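Local atomic coordinates of GH3 beta-N-acetylglucosaminidase (Paenibacillaceae, PDB entry 6K5J), a protein that hydrolyses terminal beta-linked N-acetylglucosamine residues as a family 3 glycoside hydrolase, a beta-N-acetylglucosaminidase. Residues 384-398 against 417-431. Numbering follows the deposited sequence.
Sequences LDKTKPVLVVWPEVR and LKSAGYDVNEQTIGV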
loop_
_atom_site.group_PDB
_atom_site.type_symbol
_atom_site.label_atom_id
_atom_site.label_comp_id
_atom_site.label_asym_id
_atom_site.label_seq_id
_atom_site.Cartn_x
_atom_site.Cartn_y
_atom_site.Cartn_z
ATOM N N LEU A 384 -24.888 -8.097 -19.486
ATOM C CA LEU A 384 -24.630 -9.340 -20.202
ATOM C C LEU A 384 -25.925 -10.097 -20.484
ATOM O O LEU A 384 -26.860 -10.085 -19.679
ATOM C CB LEU A 384 -23.679 -10.220 -19.389
ATOM C CG LEU A 384 -22.269 -9.674 -19.148
ATOM C CD1 LEU A 384 -21.529 -10.566 -18.160
ATOM C CD2 LEU A 384 -21.494 -9.561 -20.446
ATOM N N ASP A 385 -25.969 -10.769 -21.633
ATOM C CA ASP A 385 -27.078 -11.655 -21.992
ATOM C C ASP A 385 -26.756 -13.055 -21.474
ATOM O O ASP A 385 -25.858 -13.725 -21.993
ATOM C CB ASP A 385 -27.289 -11.636 -23.506
ATOM C CG ASP A 385 -28.457 -12.508 -23.967
ATOM O OD1 ASP A 385 -28.964 -13.342 -23.189
ATOM O OD2 ASP A 385 -28.863 -12.354 -25.135
ATOM N N LYS A 386 -27.493 -13.495 -20.451
ATOM C CA LYS A 386 -27.213 -14.772 -19.803
ATOM C C LYS A 386 -27.422 -15.963 -20.731
ATOM O O LYS A 386 -26.885 -17.044 -20.462
ATOM C CB LYS A 386 -28.085 -14.924 -18.557
ATOM C CG LYS A 386 -27.621 -16.001 -17.595
ATOM C CD LYS A 386 -28.435 -15.949 -16.313
ATOM C CE LYS A 386 -28.110 -17.105 -15.407
ATOM N NZ LYS A 386 -28.883 -17.018 -14.136
ATOM N N THR A 387 -28.185 -15.792 -21.809
ATOM C CA THR A 387 -28.428 -16.872 -22.759
ATOM C C THR A 387 -27.288 -17.058 -23.749
ATOM O O THR A 387 -27.341 -17.987 -24.569
ATOM C CB THR A 387 -29.735 -16.618 -23.518
ATOM O OG1 THR A 387 -29.572 -15.508 -24.414
ATOM C CG2 THR A 387 -30.842 -16.305 -22.545
ATOM N N LYS A 388 -26.255 -16.216 -23.685
ATOM C CA LYS A 388 -25.135 -16.328 -24.598
ATOM C C LYS A 388 -23.841 -16.537 -23.817
ATOM O O LYS A 388 -23.735 -16.103 -22.663
ATOM C CB LYS A 388 -25.012 -15.070 -25.468
ATOM C CG LYS A 388 -26.173 -14.841 -26.420
ATOM C CD LYS A 388 -26.051 -13.479 -27.082
ATOM C CE LYS A 388 -26.607 -13.489 -28.501
ATOM N NZ LYS A 388 -28.053 -13.838 -28.539
ATOM N N PRO A 389 -22.845 -17.195 -24.412
ATOM C CA PRO A 389 -21.559 -17.364 -23.728
ATOM C C PRO A 389 -20.880 -16.023 -23.505
ATOM O O PRO A 389 -21.163 -15.029 -24.177
ATOM C CB PRO A 389 -20.738 -18.234 -24.694
ATOM C CG PRO A 389 -21.721 -18.728 -25.725
ATOM C CD PRO A 389 -22.803 -17.711 -25.790
ATOM N N VAL A 390 -19.959 -16.013 -22.550
ATOM C CA VAL A 390 -19.196 -14.821 -22.204
ATOM C C VAL A 390 -17.721 -15.192 -22.207
ATOM O O VAL A 390 -17.313 -16.146 -21.535
ATOM C CB VAL A 390 -19.604 -14.266 -20.826
ATOM C CG1 VAL A 390 -18.902 -12.925 -20.548
ATOM C CG2 VAL A 390 -21.120 -14.114 -20.731
ATOM N N LEU A 391 -16.928 -14.450 -22.963
ATOM C CA LEU A 391 -15.482 -14.585 -22.915
ATOM C C LEU A 391 -14.939 -13.546 -21.941
ATOM O O LEU A 391 -15.099 -12.344 -22.161
ATOM C CB LEU A 391 -14.872 -14.395 -24.301
ATOM C CG LEU A 391 -13.338 -14.394 -24.302
ATOM C CD1 LEU A 391 -12.779 -15.772 -23.884
ATOM C CD2 LEU A 391 -12.803 -13.970 -25.652
ATOM N N VAL A 392 -14.311 -14.001 -20.865
ATOM C CA VAL A 392 -13.654 -13.113 -19.914
ATOM C C VAL A 392 -12.149 -13.229 -20.111
ATOM O O VAL A 392 -11.589 -14.334 -20.055
ATOM C CB VAL A 392 -14.041 -13.438 -18.462
ATOM C CG1 VAL A 392 -13.266 -12.519 -17.488
ATOM C CG2 VAL A 392 -15.556 -13.296 -18.269
ATOM N N VAL A 393 -11.496 -12.096 -20.344
ATOM C CA VAL A 393 -10.045 -12.030 -20.468
ATOM C C VAL A 393 -9.484 -11.554 -19.133
ATOM O O VAL A 393 -9.765 -10.433 -18.696
ATOM C CB VAL A 393 -9.624 -11.106 -21.622
ATOM C CG1 VAL A 393 -8.119 -11.184 -21.845
ATOM C CG2 VAL A 393 -10.364 -11.495 -22.898
ATOM N N TRP A 394 -8.717 -12.411 -18.469
ATOM C CA TRP A 394 -8.311 -12.172 -17.089
ATOM C C TRP A 394 -6.805 -11.980 -17.028
ATOM O O TRP A 394 -6.057 -12.888 -17.424
ATOM C CB TRP A 394 -8.742 -13.323 -16.181
ATOM C CG TRP A 394 -8.331 -13.119 -14.748
ATOM C CD1 TRP A 394 -7.277 -13.707 -14.103
ATOM C CD2 TRP A 394 -8.955 -12.253 -13.790
ATOM N NE1 TRP A 394 -7.203 -13.254 -12.803
ATOM C CE2 TRP A 394 -8.220 -12.362 -12.586
ATOM C CE3 TRP A 394 -10.057 -11.388 -13.836
ATOM C CZ2 TRP A 394 -8.562 -11.652 -11.432
ATOM C CZ3 TRP A 394 -10.392 -10.676 -12.686
ATOM C CH2 TRP A 394 -9.642 -10.813 -11.503
ATOM N N PRO A 395 -6.317 -10.839 -16.543
ATOM C CA PRO A 395 -4.874 -10.592 -16.508
ATOM C C PRO A 395 -4.235 -11.077 -15.219
ATOM O O PRO A 395 -4.834 -11.048 -14.144
ATOM C CB PRO A 395 -4.801 -9.062 -16.607
ATOM C CG PRO A 395 -6.015 -8.612 -15.790
ATOM C CD PRO A 395 -7.085 -9.695 -16.009
ATOM N N GLU A 396 -2.989 -11.532 -15.332
ATOM C CA GLU A 396 -2.245 -11.956 -14.154
ATOM C C GLU A 396 -0.847 -11.359 -14.212
ATOM O O GLU A 396 -0.224 -11.309 -15.278
ATOM C CB GLU A 396 -2.173 -13.497 -14.026
ATOM C CG GLU A 396 -1.374 -14.189 -15.116
ATOM C CD GLU A 396 -1.095 -15.666 -14.833
ATOM O OE1 GLU A 396 -1.615 -16.214 -13.832
ATOM O OE2 GLU A 396 -0.344 -16.278 -15.627
ATOM N N VAL A 397 -0.386 -10.863 -13.064
ATOM C CA VAL A 397 0.977 -10.363 -12.952
ATOM C C VAL A 397 1.930 -11.551 -12.937
ATOM O O VAL A 397 1.746 -12.508 -12.172
ATOM C CB VAL A 397 1.131 -9.498 -11.691
ATOM C CG1 VAL A 397 2.597 -9.108 -11.478
ATOM C CG2 VAL A 397 0.259 -8.248 -11.793
ATOM N N ARG A 398 2.940 -11.511 -13.800
ATOM C CA ARG A 398 3.889 -12.611 -13.896
ATOM C C ARG A 398 5.299 -12.234 -13.478
ATOM O O ARG A 398 6.015 -13.084 -12.947
ATOM C CB ARG A 398 3.900 -13.162 -15.322
ATOM C CG ARG A 398 2.542 -13.695 -15.699
ATOM C CD ARG A 398 2.509 -14.309 -17.063
ATOM N NE ARG A 398 1.273 -15.059 -17.233
ATOM C CZ ARG A 398 0.727 -15.326 -18.408
ATOM N NH1 ARG A 398 1.316 -14.901 -19.523
ATOM N NH2 ARG A 398 -0.405 -16.016 -18.462
ATOM N N LEU A 417 -19.068 -14.662 -12.216
ATOM C CA LEU A 417 -20.067 -14.822 -13.266
ATOM C C LEU A 417 -20.536 -16.268 -13.341
ATOM O O LEU A 417 -21.735 -16.535 -13.495
ATOM C CB LEU A 417 -19.509 -14.357 -14.606
ATOM C CG LEU A 417 -19.365 -12.846 -14.787
ATOM C CD1 LEU A 417 -18.710 -12.553 -16.113
ATOM C CD2 LEU A 417 -20.726 -12.147 -14.689
ATOM N N LYS A 418 -19.599 -17.213 -13.216
ATOM C CA LYS A 418 -19.956 -18.628 -13.172
ATOM C C LYS A 418 -20.873 -18.933 -11.996
ATOM O O LYS A 418 -21.838 -19.700 -12.128
ATOM C CB LYS A 418 -18.685 -19.474 -13.089
ATOM C CG LYS A 418 -17.987 -19.658 -14.416
ATOM C CD LYS A 418 -16.664 -20.418 -14.249
ATOM C CE LYS A 418 -15.928 -20.504 -15.579
ATOM N NZ LYS A 418 -14.476 -20.823 -15.405
ATOM N N SER A 419 -20.597 -18.346 -10.833
ATOM C CA SER A 419 -21.460 -18.610 -9.692
ATOM C C SER A 419 -22.871 -18.077 -9.913
ATOM O O SER A 419 -23.813 -18.566 -9.282
ATOM C CB SER A 419 -20.843 -18.022 -8.417
ATOM O OG SER A 419 -21.262 -16.682 -8.221
ATOM N N ALA A 420 -23.042 -17.105 -10.803
ATOM C CA ALA A 420 -24.355 -16.569 -11.116
ATOM C C ALA A 420 -25.068 -17.362 -12.203
ATOM O O ALA A 420 -26.189 -17.004 -12.574
ATOM C CB ALA A 420 -24.239 -15.105 -11.539
ATOM N N GLY A 421 -24.445 -18.411 -12.732
ATOM C CA GLY A 421 -25.060 -19.228 -13.757
ATOM C C GLY A 421 -24.728 -18.850 -15.182
ATOM O O GLY A 421 -25.379 -19.351 -16.105
ATOM N N TYR A 422 -23.737 -17.993 -15.398
ATOM C CA TYR A 422 -23.348 -17.624 -16.748
ATOM C C TYR A 422 -22.391 -18.664 -17.334
ATOM O O TYR A 422 -21.655 -19.350 -16.615
ATOM C CB TYR A 422 -22.720 -16.220 -16.762
ATOM C CG TYR A 422 -23.774 -15.142 -16.610
ATOM C CD1 TYR A 422 -24.460 -14.983 -15.404
ATOM C CD2 TYR A 422 -24.115 -14.323 -17.669
ATOM C CE1 TYR A 422 -25.453 -14.024 -15.264
ATOM C CE2 TYR A 422 -25.095 -13.347 -17.536
ATOM C CZ TYR A 422 -25.764 -13.209 -16.334
ATOM O OH TYR A 422 -26.748 -12.254 -16.201
ATOM N N ASP A 423 -22.451 -18.802 -18.655
ATOM C CA ASP A 423 -21.624 -19.732 -19.421
ATOM C C ASP A 423 -20.356 -18.983 -19.809
ATOM O O ASP A 423 -20.345 -18.216 -20.772
ATOM C CB ASP A 423 -22.401 -20.228 -20.636
ATOM C CG ASP A 423 -21.576 -21.112 -21.565
ATOM O OD1 ASP A 423 -20.499 -21.590 -21.166
ATOM O OD2 ASP A 423 -22.036 -21.323 -22.706
ATOM N N VAL A 424 -19.284 -19.204 -19.055
ATOM C CA VAL A 424 -18.106 -18.349 -19.092
ATOM C C VAL A 424 -16.920 -19.145 -19.615
ATOM O O VAL A 424 -16.640 -20.250 -19.136
ATOM C CB VAL A 424 -17.803 -17.764 -17.700
ATOM C CG1 VAL A 424 -16.484 -17.020 -17.701
ATOM C CG2 VAL A 424 -18.954 -16.843 -17.247
ATOM N N ASN A 425 -16.214 -18.575 -20.581
ATOM C CA ASN A 425 -14.878 -19.016 -20.953
ATOM C C ASN A 425 -13.913 -17.956 -20.423
ATOM O O ASN A 425 -13.797 -16.882 -21.012
ATOM C CB ASN A 425 -14.771 -19.171 -22.468
ATOM C CG ASN A 425 -13.438 -19.748 -22.909
ATOM O OD1 ASN A 425 -12.459 -19.720 -22.166
ATOM N ND2 ASN A 425 -13.401 -20.297 -24.123
ATOM N N GLU A 426 -13.226 -18.245 -19.311
ATOM C CA GLU A 426 -12.246 -17.312 -18.752
ATOM C C GLU A 426 -10.834 -17.690 -19.186
ATOM O O GLU A 426 -10.327 -18.759 -18.823
ATOM C CB GLU A 426 -12.313 -17.247 -17.229
ATOM C CG GLU A 426 -11.424 -16.137 -16.670
ATOM C CD GLU A 426 -11.764 -15.777 -15.236
ATOM O OE1 GLU A 426 -11.705 -16.673 -14.364
ATOM O OE2 GLU A 426 -12.109 -14.597 -14.989
ATOM N N GLN A 427 -10.191 -16.790 -19.922
ATOM C CA GLN A 427 -8.838 -16.979 -20.426
ATOM C C GLN A 427 -7.888 -16.069 -19.659
ATOM O O GLN A 427 -8.066 -14.845 -19.655
ATOM C CB GLN A 427 -8.775 -16.670 -21.919
ATOM C CG GLN A 427 -9.539 -17.667 -22.785
ATOM C CD GLN A 427 -8.883 -19.035 -22.791
ATOM O OE1 GLN A 427 -7.658 -19.141 -22.815
ATOM N NE2 GLN A 427 -9.697 -20.091 -22.754
ATOM N N THR A 428 -6.885 -16.658 -19.019
ATOM C CA THR A 428 -5.894 -15.885 -18.284
ATOM C C THR A 428 -4.732 -15.533 -19.198
ATOM O O THR A 428 -4.163 -16.409 -19.859
ATOM C CB THR A 428 -5.384 -16.653 -17.069
ATOM O OG1 THR A 428 -6.478 -16.912 -16.192
ATOM C CG2 THR A 428 -4.317 -15.838 -16.325
ATOM N N ILE A 429 -4.382 -14.251 -19.234
ATOM C CA ILE A 429 -3.269 -13.768 -20.037
ATOM C C ILE A 429 -2.373 -12.911 -19.151
ATOM O O ILE A 429 -2.757 -12.486 -18.061
ATOM C CB ILE A 429 -3.739 -12.976 -21.273
ATOM C CG1 ILE A 429 -4.383 -11.651 -20.852
ATOM C CG2 ILE A 429 -4.694 -13.831 -22.116
ATOM C CD1 ILE A 429 -4.609 -10.672 -22.010
ATOM N N GLY A 430 -1.155 -12.678 -19.622
ATOM C CA GLY A 430 -0.238 -11.840 -18.883
ATOM C C GLY A 430 -0.605 -10.374 -18.995
ATOM O O GLY A 430 -1.206 -9.929 -19.976
ATOM N N VAL A 431 -0.252 -9.619 -17.952
ATOM C CA VAL A 431 -0.441 -8.171 -17.994
ATOM C C VAL A 431 0.300 -7.582 -19.183
ATOM O O VAL A 431 -0.144 -6.593 -19.783
ATOM C CB VAL A 431 0.007 -7.555 -16.653
ATOM C CG1 VAL A 431 0.178 -6.050 -16.762
ATOM C CG2 VAL A 431 -0.998 -7.895 -15.579
HETATM O O HOH W 1 -27.330 -10.150 -17.274
HETATM O O HOH W 2 -24.121 -16.829 -20.099
#
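K386 and Y422 meet through complementary torsions: the lysine sets CG anti to its backbone N (chi1 -164°) and stays extended to its tip, while the tyrosine turns CG anti to its carbonyl carbon (chi1 -75°), bringing a ring face against that chain. K386 CG then stands over the centre of the ring, 3.6 Å from the centroid of Y422, in a CH-pi contact; the chain crosses at about a right angle and ends with NZ giving a hydrogen bond to A420 O at 3.1 Å, in the carbonyl plane. That carbonyl belongs to the helix end closed by G421 in a Schellman motif. V390 CG2 approaches the edge of the same ring, and L384 CB packs against Y422 CE2 at 3.9 Å. Were Y422 replaced by an alanine, the aliphatic part of K386 would probably lose the ring it rests on, with a gap opening beside L384.

Beyond this corner, 390-396 and 424-430 illustrate parallel pairing: V392 N donates to N425 O, and V392 O receives Q427 N at 2.8 Å. V392 CG2 reaches both L417 CD1 and V424 CG1, tying the helix to the sheet face that carries V392 and V424. E426 extends its chain along that face so that OE2 lies 3.4 Å from V392 CG1; OE1 is hydrogen-bonded to T412 OG1 and OE2 to the backbone N of G414. At the far end R398 grips E396 OE2 side-on with NE and NH2, and one face of its guanidinium lies over the I429-G430 peptide; E437 is a second charged partner.

The two strands and helix 413-419 form a beta-alpha-beta unit, with 424-430 outermost in the mixed sheet and 390-396 joined on its other side to strand 450-455. L417 and W394 face helix 507-517, whereas Q427 packs on helix 435-447.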